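Local coordinates for competence/damage-inducible protein CinA (Agrobacterium tumefaciens, PDB 2A9S) that is of unknown function but, as a member of the CinA family, probably acts like its relatives that deamidate nicotinamide mononucleotide, at residues V53-V58 with R97-F102; D67-G72 with H92-R97; T86-A91 with H125-A130. One frame throughout, in Å; residues are numbered along the deposited sequence. Where two conformers were deposited one is given.

Interaction 1: residues V53-V58 with R97-F102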
ATOM      1  N   VAL A  53      10.574  -4.377   5.676  1.00 13.35           N
ATOM      2  CA  VAL A  53       9.791  -3.623   4.717  1.00 14.29           C
ATOM      3  C   VAL A  53      10.179  -2.140   4.794  1.00 14.88           C
ATOM      4  O   VAL A  53       9.985  -1.488   5.821  1.00 16.43           O
ATOM      5  CB  VAL A  53       8.271  -3.847   4.903  1.00 14.53           C
ATOM      6  CG1 VAL A  53       7.516  -3.038   3.867  1.00 15.93           C
ATOM      7  CG2 VAL A  53       7.904  -5.301   4.763  1.00 12.98           C
ATOM      8  N   ASP A  54      10.743  -1.620   3.719  1.00 13.91           N
ATOM      9  CA  ASP A  54      11.247  -0.258   3.734  1.00 14.64           C
ATOM     10  C   ASP A  54      10.130   0.723   3.424  1.00 14.80           C
ATOM     11  O   ASP A  54       9.784   1.546   4.280  1.00 16.94           O
ATOM     12  CB  ASP A  54      12.417  -0.113   2.788  1.00 14.43           C
ATOM     13  CG  ASP A  54      13.029   1.292   2.821  1.00 17.67           C
ATOM     14  OD1 ASP A  54      13.468   1.703   3.923  1.00 21.56           O
ATOM     15  OD2 ASP A  54      13.063   1.949   1.758  1.00 17.94           O
ATOM     16  N   ARG A  55       9.557   0.620   2.233  1.00 13.06           N
ATOM     17  CA  ARG A  55       8.428   1.482   1.880  1.00 12.23           C
ATOM     18  C   ARG A  55       7.649   0.870   0.747  1.00 11.86           C
ATOM     19  O   ARG A  55       8.094  -0.087   0.106  1.00 12.44           O
ATOM     20  CB  ARG A  55       8.897   2.902   1.497  1.00 11.44           C
ATOM     21  CG  ARG A  55       9.754   2.926   0.235  1.00 12.56           C
ATOM     22  CD  ARG A  55      10.473   4.265   0.058  1.00 13.31           C
ATOM     23  NE  ARG A  55      11.460   4.476   1.105  1.00 14.32           N
ATOM     24  CZ  ARG A  55      12.071   5.633   1.348  1.00 17.05           C
ATOM     25  NH1 ARG A  55      11.812   6.734   0.616  1.00 16.49           N
ATOM     26  NH2 ARG A  55      12.935   5.691   2.328  1.00 18.34           N
ATOM     27  N   GLY A  56       6.485   1.435   0.485  1.00 10.94           N
ATOM     28  CA  GLY A  56       5.614   0.927  -0.555  1.00 11.27           C
ATOM     29  C   GLY A  56       4.998   2.079  -1.302  1.00 11.64           C
ATOM     30  O   GLY A  56       4.680   3.119  -0.685  1.00 10.32           O
ATOM     31  N   PHE A  57       4.804   1.874  -2.615  1.00 10.19           N
ATOM     32  CA  PHE A  57       4.172   2.869  -3.498  1.00 12.27           C
ATOM     33  C   PHE A  57       2.944   2.220  -4.091  1.00 12.79           C
ATOM     34  O   PHE A  57       3.051   1.129  -4.654  1.00 15.09           O
ATOM     35  CB  PHE A  57       5.118   3.228  -4.634  1.00 12.38           C
ATOM     36  CG  PHE A  57       6.502   3.657  -4.178  1.00 13.61           C
ATOM     37  CD1 PHE A  57       6.769   5.007  -3.984  1.00 17.62           C
ATOM     38  CD2 PHE A  57       7.516   2.728  -3.940  1.00 13.74           C
ATOM     39  CE1 PHE A  57       8.034   5.434  -3.572  1.00 17.97           C
ATOM     40  CE2 PHE A  57       8.772   3.148  -3.514  1.00 14.01           C
ATOM     41  CZ  PHE A  57       9.026   4.487  -3.330  1.00 16.50           C
ATOM     42  N   VAL A  58       1.771   2.829  -3.914  1.00 11.53           N
ATOM     43  CA  VAL A  58       0.603   2.322  -4.580  1.00 11.83           C
ATOM     44  C   VAL A  58       0.300   3.329  -5.664  1.00 12.65           C
ATOM     45  O   VAL A  58      -0.125   4.435  -5.374  1.00 11.70           O
ATOM     46  CB  VAL A  58      -0.593   2.146  -3.617  1.00 12.28           C
ATOM     47  CG1 VAL A  58      -1.815   1.657  -4.402  1.00 11.09           C
ATOM     48  CG2 VAL A  58      -0.218   1.211  -2.470  1.00 11.76           C
ATOM     49  N   ARG A  97      14.296   4.766  -5.566  1.00 21.02           N
ATOM     50  CA  ARG A  97      13.647   5.752  -4.697  1.00 19.89           C
ATOM     51  C   ARG A  97      13.343   5.180  -3.289  1.00 19.03           C
ATOM     52  O   ARG A  97      12.381   5.589  -2.611  1.00 18.56           O
ATOM     53  CB  ARG A  97      12.419   6.360  -5.368  1.00 20.30           C
ATOM     54  CG  ARG A  97      12.811   7.217  -6.573  1.00 23.29           C
ATOM     55  CD  ARG A  97      11.648   7.592  -7.425  1.00 26.59           C
ATOM     56  NE  ARG A  97      12.057   8.227  -8.691  1.00 29.11           N
ATOM     57  CZ  ARG A  97      11.369   9.190  -9.306  1.00 29.55           C
ATOM     58  NH1 ARG A  97      10.257   9.683  -8.777  1.00 28.09           N
ATOM     59  NH2 ARG A  97      11.802   9.678 -10.454  1.00 31.44           N
ATOM     60  N   SER A  98      14.181   4.235  -2.856  1.00 17.58           N
ATOM     61  CA  SER A  98      14.057   3.640  -1.536  1.00 17.43           C
ATOM     62  C   SER A  98      15.423   3.236  -1.015  1.00 16.91           C
ATOM     63  O   SER A  98      16.433   3.401  -1.731  1.00 18.15           O
ATOM     64  CB  SER A  98      13.136   2.421  -1.588  1.00 17.16           C
ATOM     65  OG  SER A  98      13.830   1.263  -2.023  1.00 16.27           O
ATOM     66  N   ARG A  99      15.444   2.698   0.204  1.00 16.47           N
ATOM     67  CA  ARG A  99      16.655   2.147   0.792  1.00 17.49           C
ATOM     68  C   ARG A  99      16.649   0.634   0.724  1.00 16.79           C
ATOM     69  O   ARG A  99      17.467  -0.002   1.372  1.00 17.74           O
ATOM     70  CB  ARG A  99      16.810   2.595   2.261  1.00 18.01           C
ATOM     71  CG  ARG A  99      16.479   4.039   2.494  1.00 22.66           C
ATOM     72  CD  ARG A  99      17.031   4.499   3.819  1.00 32.74           C
ATOM     73  NE  ARG A  99      17.575   5.852   3.704  1.00 37.50           N
ATOM     74  CZ  ARG A  99      18.875   6.136   3.642  1.00 40.52           C
ATOM     75  NH1 ARG A  99      19.790   5.168   3.705  1.00 41.26           N
ATOM     76  NH2 ARG A  99      19.261   7.401   3.526  1.00 43.39           N
ATOM     77  N   ALA A 100      15.775   0.048  -0.096  1.00 16.01           N
ATOM     78  CA  ALA A 100      15.665  -1.407  -0.150  1.00 15.55           C
ATOM     79  C   ALA A 100      16.788  -2.017  -0.976  1.00 15.09           C
ATOM     80  O   ALA A 100      17.365  -1.371  -1.851  1.00 15.94           O
ATOM     81  CB  ALA A 100      14.329  -1.830  -0.736  1.00 15.51           C
ATOM     82  N   ASN A 101      17.077  -3.276  -0.684  1.00 15.29           N
ATOM     83  CA  ASN A 101      17.881  -4.111  -1.556  1.00 14.65           C
ATOM     84  C   ASN A 101      17.137  -4.690  -2.760  1.00 15.11           C
ATOM     85  O   ASN A 101      17.754  -4.914  -3.802  1.00 14.82           O
ATOM     86  CB  ASN A 101      18.482  -5.256  -0.763  1.00 15.41           C
ATOM     87  CG  ASN A 101      19.193  -4.777   0.475  1.00 16.41           C
ATOM     88  OD1 ASN A 101      18.599  -4.628   1.544  1.00 19.06           O
ATOM     89  ND2 ASN A 101      20.488  -4.498   0.323  1.00 20.42           N
ATOM     90  N   PHE A 102      15.833  -4.979  -2.589  1.00 13.75           N
ATOM     91  CA  PHE A 102      15.001  -5.564  -3.663  1.00 13.35           C
ATOM     92  C   PHE A 102      13.710  -4.768  -3.799  1.00 12.12           C
ATOM     93  O   PHE A 102      13.191  -4.265  -2.796  1.00 11.95           O
ATOM     94  CB  PHE A 102      14.586  -7.010  -3.329  1.00 13.56           C
ATOM     95  CG  PHE A 102      15.740  -7.943  -2.991  1.00 15.74           C
ATOM     96  CD1 PHE A 102      16.798  -8.125  -3.873  1.00 18.74           C
ATOM     97  CD2 PHE A 102      15.736  -8.643  -1.788  1.00 18.87           C
ATOM     98  CE1 PHE A 102      17.868  -8.982  -3.555  1.00 20.26           C
ATOM     99  CE2 PHE A 102      16.788  -9.499  -1.455  1.00 20.87           C
ATOM    100  CZ  PHE A 102      17.853  -9.680  -2.339  1.00 18.13           C
TER
HETATM  101  O   HOH W   1      10.573   7.520  -2.163  1.00 38.46           O

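Interaction 2: residues D67-G72 with H92-R97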
ATOM      1  N   ASP A  67       5.053  10.180 -11.442  1.00 24.41           N
ATOM      2  CA  ASP A  67       5.551  10.998 -10.304  1.00 24.23           C
ATOM      3  C   ASP A  67       6.330  10.234  -9.263  1.00 23.19           C
ATOM      4  O   ASP A  67       7.423  10.647  -8.840  1.00 23.76           O
ATOM      5  CB  ASP A  67       4.397  11.667  -9.525  1.00 25.29           C
ATOM      6  CG  ASP A  67       3.502  12.508 -10.384  1.00 28.52           C
ATOM      7  OD1 ASP A  67       3.917  12.876 -11.510  1.00 32.11           O
ATOM      8  OD2 ASP A  67       2.369  12.785  -9.918  1.00 28.93           O
ATOM      9  N   MET A  68       5.736   9.137  -8.792  1.00 20.73           N
ATOM     10  CA  MET A  68       6.325   8.381  -7.720  1.00 18.85           C
ATOM     11  C   MET A  68       7.479   7.514  -8.191  1.00 18.49           C
ATOM     12  O   MET A  68       8.437   7.342  -7.459  1.00 18.49           O
ATOM     13  CB  MET A  68       5.265   7.501  -6.991  1.00 18.88           C
ATOM     14  CG  MET A  68       4.062   8.236  -6.336  1.00 19.68           C
ATOM     15  SD  MET A  68       3.040   7.067  -5.402  1.00 16.44           S
ATOM     16  CE  MET A  68       3.755   7.192  -3.784  1.00 21.28           C
ATOM     17  N   LEU A  69       7.387   6.938  -9.394  1.00 17.31           N
ATOM     18  CA  LEU A  69       8.358   5.915  -9.792  1.00 17.96           C
ATOM     19  C   LEU A  69       9.260   6.273 -10.984  1.00 18.63           C
ATOM     20  O   LEU A  69      10.216   5.542 -11.265  1.00 19.21           O
ATOM     21  CB  LEU A  69       7.653   4.585 -10.054  1.00 15.93           C
ATOM     22  CG  LEU A  69       6.935   4.006  -8.827  1.00 14.30           C
ATOM     23  CD1 LEU A  69       6.156   2.762  -9.281  1.00 15.35           C
ATOM     24  CD2 LEU A  69       7.898   3.684  -7.672  1.00 15.63           C
ATOM     25  N   GLY A  70       8.934   7.371 -11.661  1.00 20.31           N
ATOM     26  CA  GLY A  70       9.674   7.795 -12.857  1.00 22.12           C
ATOM     27  C   GLY A  70       9.437   6.941 -14.092  1.00 23.36           C
ATOM     28  O   GLY A  70      10.307   6.873 -14.979  1.00 24.25           O
ATOM     29  N   VAL A  71       8.281   6.278 -14.170  1.00 23.41           N
ATOM     30  CA  VAL A  71       7.918   5.526 -15.367  1.00 24.19           C
ATOM     31  C   VAL A  71       7.710   6.545 -16.498  1.00 26.09           C
ATOM     32  O   VAL A  71       7.071   7.577 -16.296  1.00 25.81           O
ATOM     33  CB  VAL A  71       6.636   4.695 -15.168  1.00 24.20           C
ATOM     34  CG1 VAL A  71       6.208   4.059 -16.476  1.00 23.61           C
ATOM     35  CG2 VAL A  71       6.850   3.607 -14.091  1.00 22.35           C
ATOM     36  N   GLY A  72       8.266   6.256 -17.676  1.00 27.89           N
ATOM     37  CA  GLY A  72       8.204   7.204 -18.798  1.00 29.50           C
ATOM     38  C   GLY A  72       6.844   7.337 -19.454  1.00 31.14           C
ATOM     39  O   GLY A  72       6.144   6.336 -19.677  1.00 30.72           O
ATOM     40  N   HIS A  92      12.410  -0.670 -11.076  1.00 15.40           N
ATOM     41  CA  HIS A  92      13.602   0.156 -11.042  1.00 17.14           C
ATOM     42  C   HIS A  92      13.365   1.418 -10.205  1.00 17.01           C
ATOM     43  O   HIS A  92      14.187   1.758  -9.326  1.00 17.45           O
ATOM     44  CB  HIS A  92      14.012   0.528 -12.464  1.00 18.33           C
ATOM     45  CG  HIS A  92      15.251   1.361 -12.519  1.00 21.36           C
ATOM     46  ND1 HIS A  92      15.222   2.726 -12.692  1.00 26.40           N
ATOM     47  CD2 HIS A  92      16.557   1.020 -12.380  1.00 24.35           C
ATOM     48  CE1 HIS A  92      16.462   3.190 -12.691  1.00 28.25           C
ATOM     49  NE2 HIS A  92      17.291   2.176 -12.493  1.00 27.14           N
ATOM     50  N   GLY A  93      12.259   2.117 -10.479  1.00 16.20           N
ATOM     51  CA  GLY A  93      11.869   3.294  -9.683  1.00 15.55           C
ATOM     52  C   GLY A  93      11.701   3.027  -8.192  1.00 15.56           C
ATOM     53  O   GLY A  93      12.174   3.808  -7.343  1.00 15.49           O
ATOM     54  N   ALA A  94      11.034   1.916  -7.854  1.00 15.16           N
ATOM     55  CA  ALA A  94      10.759   1.619  -6.448  1.00 15.77           C
ATOM     56  C   ALA A  94      12.039   1.278  -5.710  1.00 17.10           C
ATOM     57  O   ALA A  94      12.151   1.507  -4.492  1.00 17.17           O
ATOM     58  CB  ALA A  94       9.747   0.486  -6.302  1.00 14.66           C
ATOM     59  N   LEU A  95      13.001   0.739  -6.446  1.00 17.42           N
ATOM     60  CA  LEU A  95      14.254   0.318  -5.878  1.00 19.77           C
ATOM     61  C   LEU A  95      15.123   1.535  -5.589  1.00 20.04           C
ATOM     62  O   LEU A  95      15.590   1.719  -4.456  1.00 20.09           O
ATOM     63  CB  LEU A  95      14.978  -0.667  -6.818  1.00 19.55           C
ATOM     64  CG  LEU A  95      16.296  -1.206  -6.278  1.00 20.46           C
ATOM     65  CD1 LEU A  95      16.123  -1.999  -4.999  1.00 20.75           C
ATOM     66  CD2 LEU A  95      17.014  -2.023  -7.388  1.00 21.23           C
ATOM     67  N   TYR A  96      15.309   2.392  -6.589  0.50 20.80           N
ATOM     68  CA  TYR A  96      16.230   3.527  -6.449  0.50 21.46           C
ATOM     69  C   TYR A  96      15.605   4.801  -5.836  0.50 21.17           C
ATOM     70  O   TYR A  96      16.314   5.778  -5.572  0.50 21.64           O
ATOM     71  CB  TYR A  96      17.022   3.786  -7.757  0.50 21.62           C
ATOM     72  CG  TYR A  96      17.909   2.609  -8.152  0.50 22.13           C
ATOM     73  CD1 TYR A  96      19.061   2.301  -7.428  0.50 23.71           C
ATOM     74  CD2 TYR A  96      17.585   1.794  -9.231  0.50 23.07           C
ATOM     75  CE1 TYR A  96      19.861   1.209  -7.766  0.50 23.23           C
ATOM     76  CE2 TYR A  96      18.382   0.707  -9.579  0.50 22.45           C
ATOM     77  CZ  TYR A  96      19.508   0.419  -8.843  0.50 22.70           C
ATOM     78  OH  TYR A  96      20.300  -0.652  -9.194  0.50 23.81           O
ATOM     79  N   ARG A  97      14.296   4.766  -5.566  1.00 21.02           N
ATOM     80  CA  ARG A  97      13.647   5.752  -4.697  1.00 19.89           C
ATOM     81  C   ARG A  97      13.343   5.180  -3.289  1.00 19.03           C
ATOM     82  O   ARG A  97      12.381   5.589  -2.611  1.00 18.56           O
ATOM     83  CB  ARG A  97      12.419   6.360  -5.368  1.00 20.30           C
ATOM     84  CG  ARG A  97      12.811   7.217  -6.573  1.00 23.29           C
ATOM     85  CD  ARG A  97      11.648   7.592  -7.425  1.00 26.59           C
ATOM     86  NE  ARG A  97      12.057   8.227  -8.691  1.00 29.11           N
ATOM     87  CZ  ARG A  97      11.369   9.190  -9.306  1.00 29.55           C
ATOM     88  NH1 ARG A  97      10.257   9.683  -8.777  1.00 28.09           N
ATOM     89  NH2 ARG A  97      11.802   9.678 -10.454  1.00 31.44           N
TER

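Interaction 3: residues T86-A91 with H125-A130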
ATOM      1  N   THR A  86       6.427  -1.336 -18.449  1.00 17.82           N
ATOM      2  CA  THR A  86       5.974  -0.556 -17.297  1.00 17.02           C
ATOM      3  C   THR A  86       6.398  -1.266 -16.018  1.00 16.14           C
ATOM      4  O   THR A  86       6.896  -0.623 -15.123  1.00 15.83           O
ATOM      5  CB  THR A  86       4.460  -0.261 -17.336  1.00 17.50           C
ATOM      6  OG1 THR A  86       4.207   0.634 -18.434  1.00 19.24           O
ATOM      7  CG2 THR A  86       4.005   0.410 -16.029  1.00 16.93           C
ATOM      8  N   ALA A  87       6.264  -2.594 -15.970  1.00 15.49           N
ATOM      9  CA  ALA A  87       6.639  -3.353 -14.763  1.00 15.75           C
ATOM     10  C   ALA A  87       8.110  -3.171 -14.413  1.00 15.63           C
ATOM     11  O   ALA A  87       8.458  -2.888 -13.254  1.00 14.02           O
ATOM     12  CB  ALA A  87       6.293  -4.840 -14.909  1.00 15.48           C
ATOM     13  N   LEU A  88       8.964  -3.331 -15.432  1.00 15.89           N
ATOM     14  CA  LEU A  88      10.398  -3.114 -15.262  1.00 17.22           C
ATOM     15  C   LEU A  88      10.719  -1.710 -14.760  1.00 15.97           C
ATOM     16  O   LEU A  88      11.516  -1.582 -13.838  1.00 17.75           O
ATOM     17  CB  LEU A  88      11.153  -3.399 -16.560  1.00 17.05           C
ATOM     18  CG  LEU A  88      11.146  -4.848 -17.041  1.00 19.90           C
ATOM     19  CD1 LEU A  88      11.802  -4.898 -18.429  1.00 23.50           C
ATOM     20  CD2 LEU A  88      11.902  -5.712 -16.052  1.00 23.86           C
ATOM     21  N   GLN A  89      10.108  -0.674 -15.327  1.00 15.63           N
ATOM     22  CA  GLN A  89      10.371   0.704 -14.881  1.00 15.55           C
ATOM     23  C   GLN A  89       9.875   0.993 -13.464  1.00 14.46           C
ATOM     24  O   GLN A  89      10.554   1.660 -12.679  1.00 14.46           O
ATOM     25  CB  GLN A  89       9.814   1.729 -15.860  1.00 16.80           C
ATOM     26  CG  GLN A  89      10.620   1.710 -17.154  1.00 20.23           C
ATOM     27  CD  GLN A  89      10.278   2.842 -18.074  1.00 24.05           C
ATOM     28  OE1 GLN A  89       9.272   3.522 -17.901  1.00 24.93           O
ATOM     29  NE2 GLN A  89      11.111   3.035 -19.092  1.00 29.82           N
ATOM     30  N   MET A  90       8.698   0.464 -13.137  1.00 13.84           N
ATOM     31  CA  MET A  90       8.189   0.531 -11.769  1.00 11.88           C
ATOM     32  C   MET A  90       9.180  -0.101 -10.763  1.00 12.98           C
ATOM     33  O   MET A  90       9.458   0.484  -9.701  1.00 12.72           O
ATOM     34  CB  MET A  90       6.822  -0.165 -11.664  1.00 11.77           C
ATOM     35  CG  MET A  90       5.637   0.580 -12.314  1.00 13.96           C
ATOM     36  SD  MET A  90       4.046  -0.344 -12.327  1.00  6.97           S
ATOM     37  CE  MET A  90       3.651  -0.385 -10.572  1.00 12.42           C
ATOM     38  N   ALA A  91       9.712  -1.269 -11.096  1.00 12.34           N
ATOM     39  CA  ALA A  91      10.589  -2.006 -10.188  1.00 13.92           C
ATOM     40  C   ALA A  91      11.884  -1.196  -9.970  1.00 15.31           C
ATOM     41  O   ALA A  91      12.363  -1.022  -8.840  1.00 14.72           O
ATOM     42  CB  ALA A  91      10.902  -3.415 -10.764  1.00 13.82           C
ATOM     43  N   HIS A 125       1.588  -8.285 -15.130  1.00 10.81           N
ATOM     44  CA  HIS A 125       3.035  -8.272 -15.337  1.00 11.21           C
ATOM     45  C   HIS A 125       3.689  -8.011 -13.977  1.00 10.90           C
ATOM     46  O   HIS A 125       3.311  -7.063 -13.284  1.00 10.08           O
ATOM     47  CB  HIS A 125       3.424  -7.190 -16.340  1.00 12.51           C
ATOM     48  CG  HIS A 125       3.135  -7.575 -17.766  1.00 12.55           C
ATOM     49  ND1 HIS A 125       3.959  -8.412 -18.487  1.00 16.62           N
ATOM     50  CD2 HIS A 125       2.079  -7.304 -18.565  1.00 14.96           C
ATOM     51  CE1 HIS A 125       3.446  -8.611 -19.686  1.00 13.33           C
ATOM     52  NE2 HIS A 125       2.312  -7.939 -19.766  1.00 13.60           N
ATOM     53  N   LEU A 126       4.638  -8.872 -13.606  1.00 10.24           N
ATOM     54  CA  LEU A 126       5.355  -8.729 -12.335  1.00 10.94           C
ATOM     55  C   LEU A 126       6.837  -8.637 -12.640  1.00 12.53           C
ATOM     56  O   LEU A 126       7.361  -9.354 -13.526  1.00 12.02           O
ATOM     57  CB  LEU A 126       5.092  -9.909 -11.380  1.00 12.05           C
ATOM     58  CG  LEU A 126       3.654 -10.232 -10.974  1.00 12.16           C
ATOM     59  CD1 LEU A 126       3.022 -11.211 -11.978  1.00 11.75           C
ATOM     60  CD2 LEU A 126       3.635 -10.811  -9.575  1.00 14.31           C
ATOM     61  N   ALA A 127       7.527  -7.779 -11.885  1.00 12.22           N
ATOM     62  CA  ALA A 127       8.982  -7.632 -12.060  1.00 12.76           C
ATOM     63  C   ALA A 127       9.593  -7.442 -10.684  1.00 13.71           C
ATOM     64  O   ALA A 127       9.040  -6.724  -9.839  1.00 12.60           O
ATOM     65  CB  ALA A 127       9.309  -6.456 -12.961  1.00 13.12           C
ATOM     66  N   THR A 128      10.730  -8.087 -10.459  1.00 15.65           N
ATOM     67  CA  THR A 128      11.525  -7.815  -9.263  1.00 16.16           C
ATOM     68  C   THR A 128      12.932  -7.392  -9.674  1.00 16.16           C
ATOM     69  O   THR A 128      13.497  -7.957 -10.629  1.00 15.89           O
ATOM     70  CB  THR A 128      11.597  -9.032  -8.328  1.00 17.44           C
ATOM     71  OG1 THR A 128      12.110 -10.159  -9.055  1.00 20.78           O
ATOM     72  CG2 THR A 128      10.224  -9.388  -7.788  1.00 19.09           C
ATOM     73  N   LYS A 129      13.500  -6.413  -8.972  1.00 15.81           N
ATOM     74  CA  LYS A 129      14.870  -5.971  -9.280  1.00 15.92           C
ATOM     75  C   LYS A 129      15.751  -5.891  -8.026  1.00 17.18           C
ATOM     76  O   LYS A 129      15.258  -5.627  -6.934  1.00 15.36           O
ATOM     77  CB  LYS A 129      14.846  -4.653 -10.038  1.00 16.05           C
ATOM     78  CG  LYS A 129      16.216  -4.204 -10.558  1.00 18.36           C
ATOM     79  CD  LYS A 129      16.113  -3.004 -11.457  1.00 21.14           C
ATOM     80  CE  LYS A 129      17.513  -2.659 -11.970  1.00 22.33           C
ATOM     81  NZ  LYS A 129      17.444  -1.670 -13.074  1.00 25.41           N
ATOM     82  N   ALA A 130      17.041  -6.197  -8.189  1.00 17.55           N
ATOM     83  CA  ALA A 130      18.030  -6.111  -7.100  1.00 19.04           C
ATOM     84  C   ALA A 130      19.047  -5.030  -7.446  1.00 19.71           C
ATOM     85  O   ALA A 130      19.205  -4.678  -8.610  1.00 19.46           O
ATOM     86  CB  ALA A 130      18.742  -7.421  -6.929  1.00 18.90           C
TER

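Interaction 1: residues V53-V58 with R97-F102
D54 holds CG anti to its backbone N (chi1 -177°), and R55 holds CG between its N and carbonyl carbon (chi1 65°); with R55 bent again at chi3, D54 OD2 and R55 CD and NE come to lie near S98 and R99. The contact joins strand 53-59, outermost in this chain's mixed sheet, to the loop, with an ST turn at S98, between helix 84-96 and strand 102-108 of the alpha/beta fold. D54 OD2 accepts from R99 N at 2.9 Å with an N-H...O angle of 160°, and from R55 NE, 3.1 Å from D54 OD2, in a salt bridge between adjacent residues. The two donors lie on opposite faces of the carboxylate plane, each well out of it, gripping the oxygen from both sides. In the ST turn S98 OG takes the A100 N-H at 3.0 Å, which is consistent with a fixed bend at R99; A94 O and L95 O are further partners of that hydroxyl. The apolar part of R55 lies alongside the serine, CD to S98 CB measuring 3.6 Å, while S98 CA sits over one guanidinium face, offset toward the rim. R55 NH1 and NH2 form salt bridges with D67 and D63 of the second subunit, linking loop and dimer interface. A water in the guanidinium plane accepts from R55 NH1 and donates to R97 O, 2.7 Å from the water oxygen. R97 O also lies at the edge of the F57 ring, near its plane, 3.6 Å from F57 CZ.

Interaction 2: residues D67-G72 with H92-R97
L69 O meets G93 CA at 3.2 Å, a CA-H...O contact with an angle of 138° at the hydrogen, where the last turn of helix 62-69 abuts helix 84-96. With no side chain on G93, the CA atoms of L69 and G93 come within 4.4 Å of each other. Beside this backbone contact, L69 CD2 rests against A94, 3.6 Å from A94 N and 3.9 Å from A94 CB. R97, just past the end of helix 84-96, adds the remaining first-shell contacts. Its chain is extended from CG to NE (chi3 -171°), which carries NE out to the end of helix 62-69; the guanidinium lies there with L69 C 4.0 Å above the centre of its plane. On the same face G70 N lies toward the rim, and G70 CA is 3.7 Å from R97 NH2. R97 NH1 gives M68 O a weak hydrogen bond of 3.2 Å, the angle at the hydrogen being only 129°. In the second shell L69 is wedged among F57 and T59 of strand 53-59, A31 of strand 28-32 and M90 of helix 84-96. G70, with positive phi, turns the chain out of the helix. D67 OD2 faces the second subunit, where it forms a salt bridge with R99 of that chain. Because the arginine covers the C-terminal peptides of helix 62-69 while the one clear hydrogen bond is weak and bent, its hold probably owes more to the attraction between its positive charge and the carbonyl end of the helix than to directional bonding.

Interaction 3: residues T86-A91 with H125-A130
A87 O accepts the A91 N-H at 3.0 Å within helix 84-96 and also lies against A127 CB of the facing strand, 3.7 Å from A87 O. This is a helix packed on the mixed sheet of an alpha/beta fold, the axes of segments 86-91 and 125-130 approaching to 7.2 Å and running 34° apart. So short a spacing is matched by alanines on both surfaces. A87 CB touches A127 CB at 3.9 Å, and one turn later A91 CB meets A127 CB at 4.1 Å, so the strand methyl touches both helix methyls. H125 and K129 extend the patch along the strand through their CB atoms, which meet A87 CB and A91 CB. Beyond CB neither adds contacts with 86-91: H125 reaches R84, its ND1 hydrogen-bonded to H137 NE2 in the adjoining strand, and K129, CG anti to its backbone N (chi1 -173°), runs out extended beside H92 and L95. L126 and T128 point to the opposite face of the sheet and pack on helix 147-167, which makes the strand the middle layer between two helices. L88 closes the margin, its CD2 4.1 Å from A127 CB.

In the fold
After helix 8-24, strand 28-32 and helix 38-43 the chain forms strand 53-59, then helix 62-69, whose end at 67-72 meets 92-97 and closes the loop of interaction 2. That loop is nested within the larger one closed by interaction 1, where the strand meets 97-102; R97 belongs to both. Interaction 3 opens inside both loops, at 86-91, and closes beyond them at 125-130, so it crosses each. Helix 84-96 is the common element: its earlier turns sit on strand 123-130, its end abuts helix 62-69, and its exit loop reaches strand 53-59. Interactions 1 and 2 also touch the second subunit; no other chain touches interaction 3.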